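Local coordinates for protein precorrin-6A reductase (Rhodobacter capsulatus, PDB 4X7G) that reduces precorrin-6A to precorrin-6B with NADPH, an oxidoreductase step in the biosynthesis of the cobalamin corrin ring, at residues T11-L16 / I69-P74; F29-A32 / P38-Q41; C95-A100 / E235-W240. All blocks are in the same frame, centred on the assembly; numbering follows the deposited sequence. Where two conformers were deposited one is given.

Contact 1: T11-L16 / I69-P74; sequences TEASRL and IDATHP. With NAP (NADP nicotinamide-adenine-dinucleotide phosphate), chain B.
The unusual feature here is how closely A13 and A71 draw two backbones together: their CA atoms lie only 5.0 Å apart, and A13 CB meets A71 CB at 3.6 Å, methyl against methyl. With neither side chain reaching beyond CB, the first turns of helix 11-22 can sit almost directly on the chain as it leaves strand 67-70. One turn further along the helix the spacing is taken up by larger groups. The L16 chain, with CG anti to its own backbone N (chi1 177°), crosses I69 at about a right angle and sets CD2 3.6 Å from I69 CG2. No hydrogen bond joins the two segments directly, but T10 OG1 links them, being bonded to both A71 O and A13 N. This is the ligand-binding edge of a Rossmann-fold domain: the end of the strand and the loop after it hold NADP, while the start of helix 11-22 faces the precorrin, which T11 OG1 and S14 OG hydrogen-bond. Beyond the strand the chain turns on D70, whose OD1 accepts from T72 N at 3.0 Å in an Asx turn and, through its syn lone pair, from T72 OG1 at 2.8 Å. R228 forms a salt bridge with D70 OD2, which S80 also grips by a hydrogen bond, so both carboxylate oxygens are held and the turn is probably stiff. The turn leaves H73 N aimed at the cofactor, where it donates to ribose O2D of NADP at 2.8 Å and a nearly straight 167°. P74 CD lies near the rim of one face of the H73 imidazole; the approach of the nicotinamide to the opposite face is too close in the model and remains doubtful.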
loop_
_atom_site.group_PDB
_atom_site.type_symbol
_atom_site.label_atom_id
_atom_site.label_comp_id
_atom_site.label_asym_id
_atom_site.label_seq_id
_atom_site.Cartn_x
_atom_site.Cartn_y
_atom_site.Cartn_z
ATOM N N THR A 11 3.718 2.694 4.837
ATOM C CA THR A 11 4.565 3.564 5.650
ATOM C C THR A 11 3.648 4.134 6.742
ATOM O O THR A 11 4.086 4.331 7.893
ATOM C CB THR A 11 5.252 4.639 4.833
ATOM O OG1 THR A 11 6.165 3.966 3.934
ATOM C CG2 THR A 11 5.970 5.654 5.660
ATOM N N GLU A 12 2.398 4.461 6.412
ATOM C CA GLU A 12 1.466 4.930 7.440
ATOM C C GLU A 12 1.420 3.915 8.585
ATOM O O GLU A 12 1.394 4.311 9.774
ATOM C CB GLU A 12 0.089 5.203 6.801
ATOM C CG GLU A 12 0.081 6.474 5.933
ATOM C CD GLU A 12 1.031 6.458 4.698
ATOM O OE1 GLU A 12 1.105 5.435 4.024
ATOM O OE2 GLU A 12 1.716 7.474 4.442
ATOM N N ALA A 13 1.231 2.642 8.262
ATOM C CA ALA A 13 1.183 1.626 9.305
ATOM C C ALA A 13 2.458 1.629 10.150
ATOM O O ALA A 13 2.412 1.443 11.372
ATOM C CB ALA A 13 0.973 0.262 8.725
ATOM N N SER A 14 3.617 1.736 9.517
ATOM C CA SER A 14 4.878 1.770 10.290
ATOM C C SER A 14 4.980 2.945 11.160
ATOM O O SER A 14 5.416 2.808 12.346
ATOM C CB SER A 14 6.052 1.728 9.280
ATOM O OG SER A 14 6.060 0.510 8.582
ATOM N N ARG A 15 4.567 4.103 10.742
ATOM C CA ARG A 15 4.601 5.287 11.563
ATOM C C ARG A 15 3.631 5.125 12.709
ATOM O O ARG A 15 3.954 5.547 13.867
ATOM C CB ARG A 15 4.257 6.481 10.739
ATOM C CG ARG A 15 5.350 6.827 9.725
ATOM C CD ARG A 15 4.987 8.139 8.999
ATOM N NE ARG A 15 6.050 8.497 8.040
ATOM C CZ ARG A 15 5.979 9.445 7.071
ATOM N NH1 ARG A 15 4.874 10.181 6.850
ATOM N NH2 ARG A 15 7.072 9.629 6.326
ATOM N N LEU A 16 2.469 4.538 12.448
ATOM C CA LEU A 16 1.506 4.324 13.531
ATOM C C LEU A 16 2.058 3.331 14.562
ATOM O O LEU A 16 1.905 3.527 15.775
ATOM C CB LEU A 16 0.215 3.807 12.960
ATOM C CG LEU A 16 -0.862 3.470 14.010
ATOM C CD1 LEU A 16 -1.222 4.641 14.915
ATOM C CD2 LEU A 16 -2.082 2.906 13.295
ATOM N N ILE A 69 -7.168 -0.664 13.513
ATOM C CA ILE A 69 -6.747 0.365 12.545
ATOM C C ILE A 69 -6.300 -0.339 11.296
ATOM O O ILE A 69 -5.339 -1.093 11.305
ATOM C CB ILE A 69 -5.629 1.273 13.070
ATOM C CG1 ILE A 69 -6.051 1.901 14.408
ATOM C CG2 ILE A 69 -5.347 2.331 11.990
ATOM C CD1 ILE A 69 -7.243 2.798 14.384
ATOM N N ASP A 70 -7.105 -0.134 10.245
ATOM C CA ASP A 70 -6.775 -0.698 8.956
ATOM C C ASP A 70 -5.842 0.247 8.237
ATOM O O ASP A 70 -6.287 1.210 7.619
ATOM C CB ASP A 70 -8.064 -0.920 8.138
ATOM C CG ASP A 70 -7.775 -1.321 6.727
ATOM O OD1 ASP A 70 -6.616 -1.621 6.397
ATOM O OD2 ASP A 70 -8.762 -1.302 5.911
ATOM N N ALA A 71 -4.534 -0.001 8.319
ATOM C CA ALA A 71 -3.499 0.796 7.666
ATOM C C ALA A 71 -2.911 0.030 6.510
ATOM O O ALA A 71 -1.745 0.177 6.199
ATOM C CB ALA A 71 -2.464 1.273 8.660
ATOM N N THR A 72 -3.726 -0.825 5.911
ATOM C CA THR A 72 -3.274 -1.520 4.678
ATOM C C THR A 72 -3.250 -0.525 3.494
ATOM O O THR A 72 -3.814 0.534 3.484
ATOM C CB THR A 72 -4.161 -2.703 4.367
ATOM O OG1 THR A 72 -5.500 -2.285 3.966
ATOM C CG2 THR A 72 -4.231 -3.718 5.483
ATOM N N HIS A 73 -2.616 -1.009 2.455
ATOM C CA HIS A 73 -2.579 -0.271 1.237
ATOM C C HIS A 73 -3.989 0.006 0.741
ATOM O O HIS A 73 -4.840 -0.892 0.770
ATOM C CB HIS A 73 -1.792 -1.054 0.195
ATOM C CG HIS A 73 -1.296 -0.230 -0.940
ATOM N ND1 HIS A 73 -2.095 0.164 -2.003
ATOM C CD2 HIS A 73 -0.102 0.409 -1.095
ATOM C CE1 HIS A 73 -1.363 0.933 -2.807
ATOM N NE2 HIS A 73 -0.154 1.073 -2.295
ATOM N N PRO A 74 -4.201 1.199 0.125
ATOM C CA PRO A 74 -5.515 1.471 -0.431
ATOM C C PRO A 74 -5.965 0.508 -1.515
ATOM O O PRO A 74 -7.179 0.328 -1.765
ATOM C CB PRO A 74 -5.380 2.905 -0.899
ATOM C CG PRO A 74 -4.383 3.530 -0.029
ATOM C CD PRO A 74 -3.394 2.429 0.245
HETATM P PA NAP B . -5.698 -7.866 -0.518
HETATM O O1A NAP B . -5.859 -8.341 -1.956
HETATM O O2A NAP B . -6.577 -6.923 -0.059
HETATM O O5B NAP B . -5.668 -9.046 0.469
HETATM C C5B NAP B . -5.798 -10.445 0.147
HETATM C C4B NAP B . -5.801 -11.353 1.353
HETATM O O4B NAP B . -4.470 -11.240 2.026
HETATM C C3B NAP B . -6.684 -10.894 2.483
HETATM O O3B NAP B . -8.035 -11.293 2.239
HETATM C C2B NAP B . -6.063 -11.456 3.695
HETATM O O2B NAP B . -6.212 -12.889 3.704
HETATM C C1B NAP B . -4.655 -11.249 3.458
HETATM N N9A NAP B . -4.098 -9.961 3.953
HETATM C C8A NAP B . -3.988 -8.761 3.288
HETATM N N7A NAP B . -3.416 -7.817 4.083
HETATM C C5A NAP B . -3.259 -8.450 5.285
HETATM C C6A NAP B . -2.706 -7.999 6.544
HETATM N N6A NAP B . -2.139 -6.792 6.684
HETATM N N1A NAP B . -2.682 -8.847 7.595
HETATM C C2A NAP B . -3.229 -10.115 7.404
HETATM N N3A NAP B . -3.738 -10.677 6.308
HETATM C C4A NAP B . -3.724 -9.808 5.258
HETATM O O3 NAP B . -4.243 -7.220 -0.260
HETATM P PN NAP B . -2.809 -7.369 -1.032
HETATM O O1N NAP B . -2.752 -6.433 -2.231
HETATM O O2N NAP B . -2.484 -8.783 -1.254
HETATM O O5D NAP B . -1.818 -6.681 0.039
HETATM C C5D NAP B . -0.927 -7.531 0.817
HETATM C C4D NAP B . -0.249 -6.689 1.782
HETATM O O4D NAP B . 0.676 -5.848 1.116
HETATM C C3D NAP B . -1.144 -5.850 2.726
HETATM O O3D NAP B . -0.680 -5.827 4.084
HETATM C C2D NAP B . -1.029 -4.455 2.114
HETATM O O2D NAP B . -1.141 -3.381 2.963
HETATM C C1D NAP B . 0.396 -4.523 1.500
HETATM N N1N NAP B . 0.489 -3.736 0.359
HETATM C C2N NAP B . -0.179 -3.695 -0.613
HETATM C C3N NAP B . 0.321 -2.714 -1.391
HETATM C C7N NAP B . -0.777 -2.963 -2.397
HETATM O O7N NAP B . -1.488 -3.929 -1.798
HETATM N N7N NAP B . -0.872 -2.228 -3.592
HETATM C C4N NAP B . 1.544 -1.846 -0.947
HETATM C C5N NAP B . 2.374 -1.982 0.316
HETATM C C6N NAP B . 1.599 -2.993 0.845
HETATM P P2B NAP B . -7.431 -13.573 4.550
HETATM O O1X NAP B . -6.947 -15.001 4.514
HETATM O O2X NAP B . -7.544 -12.944 5.816
HETATM O O3X NAP B . -8.803 -13.189 3.919
#

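Contact 2: F29-A32 / P38-Q41; sequences FSYA and PVAQ. With NAP (NADP nicotinamide-adenine-dinucleotide phosphate), chain B.
Y31 reaches across to the 38-41 loop with a hydroxyl that is both donor and acceptor. Its OH gives its proton to V39 O at 2.7 Å, a short bond to a backbone carbonyl, approached 18° out of the carbonyl plane. The same oxygen accepts from Q41 NE2 at 3.1 Å, in a bond that is straight (168°) and nearly in the plane of the amide. Q41 NE2 has a second hydrogen-bond partner in S14 OG on helix 11-22, a serine that also binds the reduced precorrin. F29 limits the rotation of the amide: ring and amide planes are only 11° apart and stacked, with Q41 CG standing 3.5 Å from the ring centroid in a CH-pi contact. A bend at chi2 lets the glutamine lie over the phenyl face while its nitrogen turns to the tyrosine. The Y31 ring has P38 CB over the centre of one face, 3.7 Å from the centroid, and over the centre of the opposite face F29 CE1, an edge atom of the phenyl. These residues belong to the end of strand 27-31, the second strand of the Rossmann sheet, and to the loop leading on to strand 45-47. S30, between F29 and Y31 in sequence, serves the cofactor instead: S30 OG donates to adenine N1A of NADP at 2.8 Å and is also bonded to R46, while S30 O accepts from N6A at 3.1 Å. Nearby, A32 N and V39 N each hydrogen-bond the precorrin. Giving one bond to V39 O and taking another from Q41 NE2, the Y31 hydroxyl probably fixes both its own ring and the loop opposite, and the sharing of Q41 NE2 with S14 carries that hold on to the helix.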
loop_
_atom_site.group_PDB
_atom_site.type_symbol
_atom_site.label_atom_id
_atom_site.label_comp_id
_atom_site.label_asym_id
_atom_site.label_seq_id
_atom_site.Cartn_x
_atom_site.Cartn_y
_atom_site.Cartn_z
ATOM N N PHE A 29 0.655 -5.892 15.441
ATOM C CA PHE A 29 0.791 -5.516 14.063
ATOM C C PHE A 29 0.586 -6.687 13.183
ATOM O O PHE A 29 1.100 -7.806 13.502
ATOM C CB PHE A 29 2.192 -4.946 13.879
ATOM C CG PHE A 29 2.415 -4.265 12.539
ATOM C CD1 PHE A 29 2.727 -4.951 11.420
ATOM C CD2 PHE A 29 2.374 -2.890 12.475
ATOM C CE1 PHE A 29 2.964 -4.289 10.199
ATOM C CE2 PHE A 29 2.611 -2.260 11.257
ATOM C CZ PHE A 29 2.944 -2.942 10.196
ATOM N N SER A 30 -0.090 -6.586 12.042
ATOM C CA SER A 30 -0.342 -7.698 11.170
ATOM C C SER A 30 0.191 -7.459 9.765
ATOM O O SER A 30 -0.252 -6.495 9.090
ATOM C CB SER A 30 -1.807 -7.985 11.100
ATOM O OG SER A 30 -2.110 -9.111 10.275
ATOM N N TYR A 31 1.013 -8.395 9.267
ATOM C CA TYR A 31 1.357 -8.506 7.848
ATOM C C TYR A 31 0.596 -9.686 7.228
ATOM O O TYR A 31 0.386 -10.688 7.859
ATOM C CB TYR A 31 2.833 -8.785 7.703
ATOM C CG TYR A 31 3.794 -7.664 7.948
ATOM C CD1 TYR A 31 3.838 -6.504 7.142
ATOM C CD2 TYR A 31 4.817 -7.728 8.943
ATOM C CE1 TYR A 31 4.782 -5.510 7.312
ATOM C CE2 TYR A 31 5.740 -6.735 9.121
ATOM C CZ TYR A 31 5.778 -5.684 8.245
ATOM O OH TYR A 31 6.780 -4.683 8.309
ATOM N N ALA A 32 0.332 -9.536 5.953
ATOM C CA ALA A 32 -0.233 -10.637 5.171
ATOM C C ALA A 32 0.763 -11.774 4.930
ATOM O O ALA A 32 0.308 -12.915 4.718
ATOM C CB ALA A 32 -0.608 -10.102 3.790
ATOM N N PRO A 38 9.387 -9.670 5.889
ATOM C CA PRO A 38 8.969 -8.266 6.096
ATOM C C PRO A 38 9.697 -7.558 7.234
ATOM O O PRO A 38 10.128 -8.243 8.195
ATOM C CB PRO A 38 7.500 -8.399 6.352
ATOM C CG PRO A 38 7.318 -9.730 6.932
ATOM C CD PRO A 38 8.302 -10.581 6.118
ATOM N N VAL A 39 9.922 -6.280 7.113
ATOM C CA VAL A 39 10.757 -5.591 8.072
ATOM C C VAL A 39 10.104 -5.611 9.445
ATOM O O VAL A 39 8.885 -5.593 9.659
ATOM C CB VAL A 39 11.066 -4.186 7.698
ATOM C CG1 VAL A 39 11.863 -4.138 6.361
ATOM C CG2 VAL A 39 9.838 -3.328 7.714
ATOM N N ALA A 40 10.980 -5.619 10.456
ATOM C CA ALA A 40 10.528 -5.641 11.835
ATOM C C ALA A 40 9.766 -4.375 12.213
ATOM O O ALA A 40 9.990 -3.334 11.683
ATOM C CB ALA A 40 11.747 -5.805 12.774
ATOM N N GLN A 41 8.791 -4.546 13.091
ATOM C CA GLN A 41 7.990 -3.457 13.655
ATOM C C GLN A 41 8.135 -3.486 15.143
ATOM O O GLN A 41 8.367 -4.561 15.734
ATOM C CB GLN A 41 6.506 -3.753 13.298
ATOM C CG GLN A 41 6.202 -3.617 11.751
ATOM C CD GLN A 41 6.291 -2.225 11.274
ATOM O OE1 GLN A 41 6.280 -1.251 12.040
ATOM N NE2 GLN A 41 6.384 -2.088 9.945
HETATM P PA NAP B . -5.698 -7.866 -0.518
HETATM O O1A NAP B . -5.859 -8.341 -1.956
HETATM O O2A NAP B . -6.577 -6.923 -0.059
HETATM O O5B NAP B . -5.668 -9.046 0.469
HETATM C C5B NAP B . -5.798 -10.445 0.147
HETATM C C4B NAP B . -5.801 -11.353 1.353
HETATM O O4B NAP B . -4.470 -11.240 2.026
HETATM C C3B NAP B . -6.684 -10.894 2.483
HETATM O O3B NAP B . -8.035 -11.293 2.239
HETATM C C2B NAP B . -6.063 -11.456 3.695
HETATM O O2B NAP B . -6.212 -12.889 3.704
HETATM C C1B NAP B . -4.655 -11.249 3.458
HETATM N N9A NAP B . -4.098 -9.961 3.953
HETATM C C8A NAP B . -3.988 -8.761 3.288
HETATM N N7A NAP B . -3.416 -7.817 4.083
HETATM C C5A NAP B . -3.259 -8.450 5.285
HETATM C C6A NAP B . -2.706 -7.999 6.544
HETATM N N6A NAP B . -2.139 -6.792 6.684
HETATM N N1A NAP B . -2.682 -8.847 7.595
HETATM C C2A NAP B . -3.229 -10.115 7.404
HETATM N N3A NAP B . -3.738 -10.677 6.308
HETATM C C4A NAP B . -3.724 -9.808 5.258
HETATM O O3 NAP B . -4.243 -7.220 -0.260
HETATM P PN NAP B . -2.809 -7.369 -1.032
HETATM O O1N NAP B . -2.752 -6.433 -2.231
HETATM O O2N NAP B . -2.484 -8.783 -1.254
HETATM O O5D NAP B . -1.818 -6.681 0.039
HETATM C C5D NAP B . -0.927 -7.531 0.817
HETATM C C4D NAP B . -0.249 -6.689 1.782
HETATM O O4D NAP B . 0.676 -5.848 1.116
HETATM C C3D NAP B . -1.144 -5.850 2.726
HETATM O O3D NAP B . -0.680 -5.827 4.084
HETATM C C2D NAP B . -1.029 -4.455 2.114
HETATM O O2D NAP B . -1.141 -3.381 2.963
HETATM C C1D NAP B . 0.396 -4.523 1.500
HETATM N N1N NAP B . 0.489 -3.736 0.359
HETATM C C2N NAP B . -0.179 -3.695 -0.613
HETATM C C3N NAP B . 0.321 -2.714 -1.391
HETATM C C7N NAP B . -0.777 -2.963 -2.397
HETATM O O7N NAP B . -1.488 -3.929 -1.798
HETATM N N7N NAP B . -0.872 -2.228 -3.592
HETATM C C4N NAP B . 1.544 -1.846 -0.947
HETATM C C5N NAP B . 2.374 -1.982 0.316
HETATM C C6N NAP B . 1.599 -2.993 0.845
HETATM P P2B NAP B . -7.431 -13.573 4.550
HETATM O O1X NAP B . -6.947 -15.001 4.514
HETATM O O2X NAP B . -7.544 -12.944 5.816
HETATM O O3X NAP B . -8.803 -13.189 3.919
#

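Contact 3: C95-A100 / E235-W240; sequences CAFERA and EGVMGW
The W240 indole lies with one face against C95: CB stands over the six-membered ring, 3.7 Å from its centroid and 16° off the normal, and SG over the five-membered ring, 3.9 Å from that centroid. The H244 ring stacks with the same indole, and at its edge NE1 is hydrogen-bonded to D229. The other flat group, the F97 phenyl, receives V237 CG2 on one face in a looser CH-pi contact, 4.0 Å from the centroid and displaced toward the rim; the valine crosses the phenylalanine at about a right angle. With C95 SG anti to the backbone N (chi1 -156°), the sulfur is carried along the indole from CB rather than off it, so that the whole side chain is in contact with the face. That sulfur is bonded to C231, and the disulfide ties strand 93-97 to its parallel neighbour 229-231 at the border of the sheet. Helix 234-243 packs across this part of the Rossmann sheet, with I69 of strand 67-70 also touching V237 and W240. Strand 229-231 and the helix return here after the chain has built the second domain, in keeping with the strand swap between the two Rossmann domains. Were the W240 indole replaced by an alanine, the C95 side of the disulfide is likely to lose its aromatic cover, and D229 its N-H partner.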
loop_
_atom_site.group_PDB
_atom_site.type_symbol
_atom_site.label_atom_id
_atom_site.label_comp_id
_atom_site.label_asym_id
_atom_site.label_seq_id
_atom_site.Cartn_x
_atom_site.Cartn_y
_atom_site.Cartn_z
ATOM N N CYS A 95 -11.119 2.036 12.243
ATOM C CA CYS A 95 -10.817 3.195 11.423
ATOM C C CYS A 95 -9.814 2.783 10.378
ATOM O O CYS A 95 -8.855 2.023 10.673
ATOM C CB CYS A 95 -10.202 4.337 12.176
ATOM S SG CYS A 95 -10.529 5.907 11.276
ATOM N N ALA A 96 -9.943 3.282 9.149
ATOM C CA ALA A 96 -8.904 3.074 8.104
ATOM C C ALA A 96 -8.000 4.243 8.100
ATOM O O ALA A 96 -8.414 5.364 7.889
ATOM C CB ALA A 96 -9.574 2.914 6.712
ATOM N N PHE A 97 -6.693 4.000 8.232
ATOM C CA PHE A 97 -5.689 4.987 8.131
ATOM C C PHE A 97 -5.198 5.015 6.724
ATOM O O PHE A 97 -4.373 4.202 6.280
ATOM C CB PHE A 97 -4.515 4.680 9.070
ATOM C CG PHE A 97 -3.421 5.691 9.093
ATOM C CD1 PHE A 97 -3.511 6.959 8.485
ATOM C CD2 PHE A 97 -2.212 5.463 9.795
ATOM C CE1 PHE A 97 -2.461 7.889 8.568
ATOM C CE2 PHE A 97 -1.222 6.377 9.933
ATOM C CZ PHE A 97 -1.312 7.552 9.289
ATOM N N GLU A 98 -5.817 5.897 5.973
ATOM C CA GLU A 98 -5.402 6.124 4.560
ATOM C C GLU A 98 -5.551 7.562 4.212
ATOM O O GLU A 98 -6.540 8.240 4.608
ATOM C CB GLU A 98 -6.093 5.249 3.651
ATOM C CG GLU A 98 -7.554 5.398 3.550
ATOM C CD GLU A 98 -8.152 4.941 2.155
ATOM O OE1 GLU A 98 -7.714 3.964 1.471
ATOM O OE2 GLU A 98 -9.194 5.481 1.793
ATOM N N ARG A 99 -4.555 8.025 3.524
ATOM C CA ARG A 99 -4.361 9.461 3.236
ATOM C C ARG A 99 -5.195 9.733 1.969
ATOM O O ARG A 99 -5.736 8.824 1.334
ATOM C CB ARG A 99 -2.935 9.825 3.011
ATOM C CG ARG A 99 -2.097 9.519 4.217
ATOM C CD ARG A 99 -0.817 9.271 3.679
ATOM N NE ARG A 99 -0.049 10.421 3.606
ATOM C CZ ARG A 99 0.665 10.856 4.639
ATOM N NH1 ARG A 99 0.500 10.314 5.835
ATOM N NH2 ARG A 99 1.466 11.890 4.516
ATOM N N ALA A 100 -5.425 11.002 1.711
ATOM C CA ALA A 100 -6.128 11.391 0.507
ATOM C C ALA A 100 -5.352 10.882 -0.712
ATOM O O ALA A 100 -4.111 10.760 -0.674
ATOM C CB ALA A 100 -6.187 12.873 0.440
ATOM N N GLU A 235 -2.401 12.026 13.359
ATOM C CA GLU A 235 -3.106 12.718 14.376
ATOM C C GLU A 235 -4.601 12.348 14.398
ATOM O O GLU A 235 -5.181 12.230 15.501
ATOM C CB GLU A 235 -2.979 14.238 14.087
ATOM C CG GLU A 235 -3.629 15.097 15.149
ATOM C CD GLU A 235 -3.711 16.602 14.786
ATOM O OE1 GLU A 235 -4.013 16.944 13.598
ATOM O OE2 GLU A 235 -3.514 17.451 15.713
ATOM N N GLY A 236 -5.161 12.191 13.223
ATOM C CA GLY A 236 -6.520 11.693 13.138
ATOM C C GLY A 236 -6.726 10.316 13.785
ATOM O O GLY A 236 -7.701 10.109 14.447
ATOM N N VAL A 237 -5.794 9.407 13.598
ATOM C CA VAL A 237 -5.909 8.087 14.172
ATOM C C VAL A 237 -5.839 8.226 15.674
ATOM O O VAL A 237 -6.610 7.604 16.413
ATOM C CB VAL A 237 -4.802 7.126 13.644
ATOM C CG1 VAL A 237 -4.795 5.877 14.468
ATOM C CG2 VAL A 237 -4.910 6.910 12.201
HETATM N N MSE A 238 -4.934 9.040 16.199
HETATM C CA MSE A 238 -4.772 9.102 17.600
HETATM C C MSE A 238 -6.022 9.738 18.260
HETATM O O MSE A 238 -6.451 9.305 19.297
HETATM C CB MSE A 238 -3.547 9.902 17.977
HETATM C CG MSE A 238 -2.264 9.158 17.441
HETATM SE SE MSE A 238 -2.060 7.168 17.599
HETATM C CE MSE A 238 -2.161 7.161 19.530
ATOM N N GLY A 239 -6.604 10.752 17.604
ATOM C CA GLY A 239 -7.888 11.344 18.121
ATOM C C GLY A 239 -9.008 10.342 18.075
ATOM O O GLY A 239 -9.820 10.271 19.009
ATOM N N TRP A 240 -9.123 9.578 16.984
ATOM C CA TRP A 240 -10.147 8.545 16.877
ATOM C C TRP A 240 -9.991 7.539 17.956
ATOM O O TRP A 240 -10.977 7.124 18.603
ATOM C CB TRP A 240 -10.084 7.958 15.466
ATOM C CG TRP A 240 -11.101 6.896 15.169
ATOM C CD1 TRP A 240 -12.284 7.090 14.463
ATOM C CD2 TRP A 240 -11.069 5.538 15.508
ATOM N NE1 TRP A 240 -12.962 5.930 14.365
ATOM C CE2 TRP A 240 -12.266 4.949 15.012
ATOM C CE3 TRP A 240 -10.124 4.714 16.132
ATOM C CZ2 TRP A 240 -12.542 3.635 15.198
ATOM C CZ3 TRP A 240 -10.402 3.395 16.277
ATOM C CH2 TRP A 240 -11.585 2.833 15.820
#

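All three contacts rest on the same parallel Rossmann sheet. Contacts 1 and 3 are fully buried and adjoin directly, strands 67-70 and 93-97 being neighbours whose backbones pair through D70 with C95 and F97; contact 2 is only partly buried and its centre lies about 19 Å from that of contact 3. Across their segments contacts 1 and 3 are free of hydrogen bonds, one joined by alanine methyls and a leucine-isoleucine pair, the other by aromatic faces and a sulfur. Contact 2, by contrast, adds a polar network that reaches helix 11-22 of contact 1. Contacts 1 and 2 meet NADP at the nicotinamide-side ribose and at the adenine, whereas contact 3 stands apart from it.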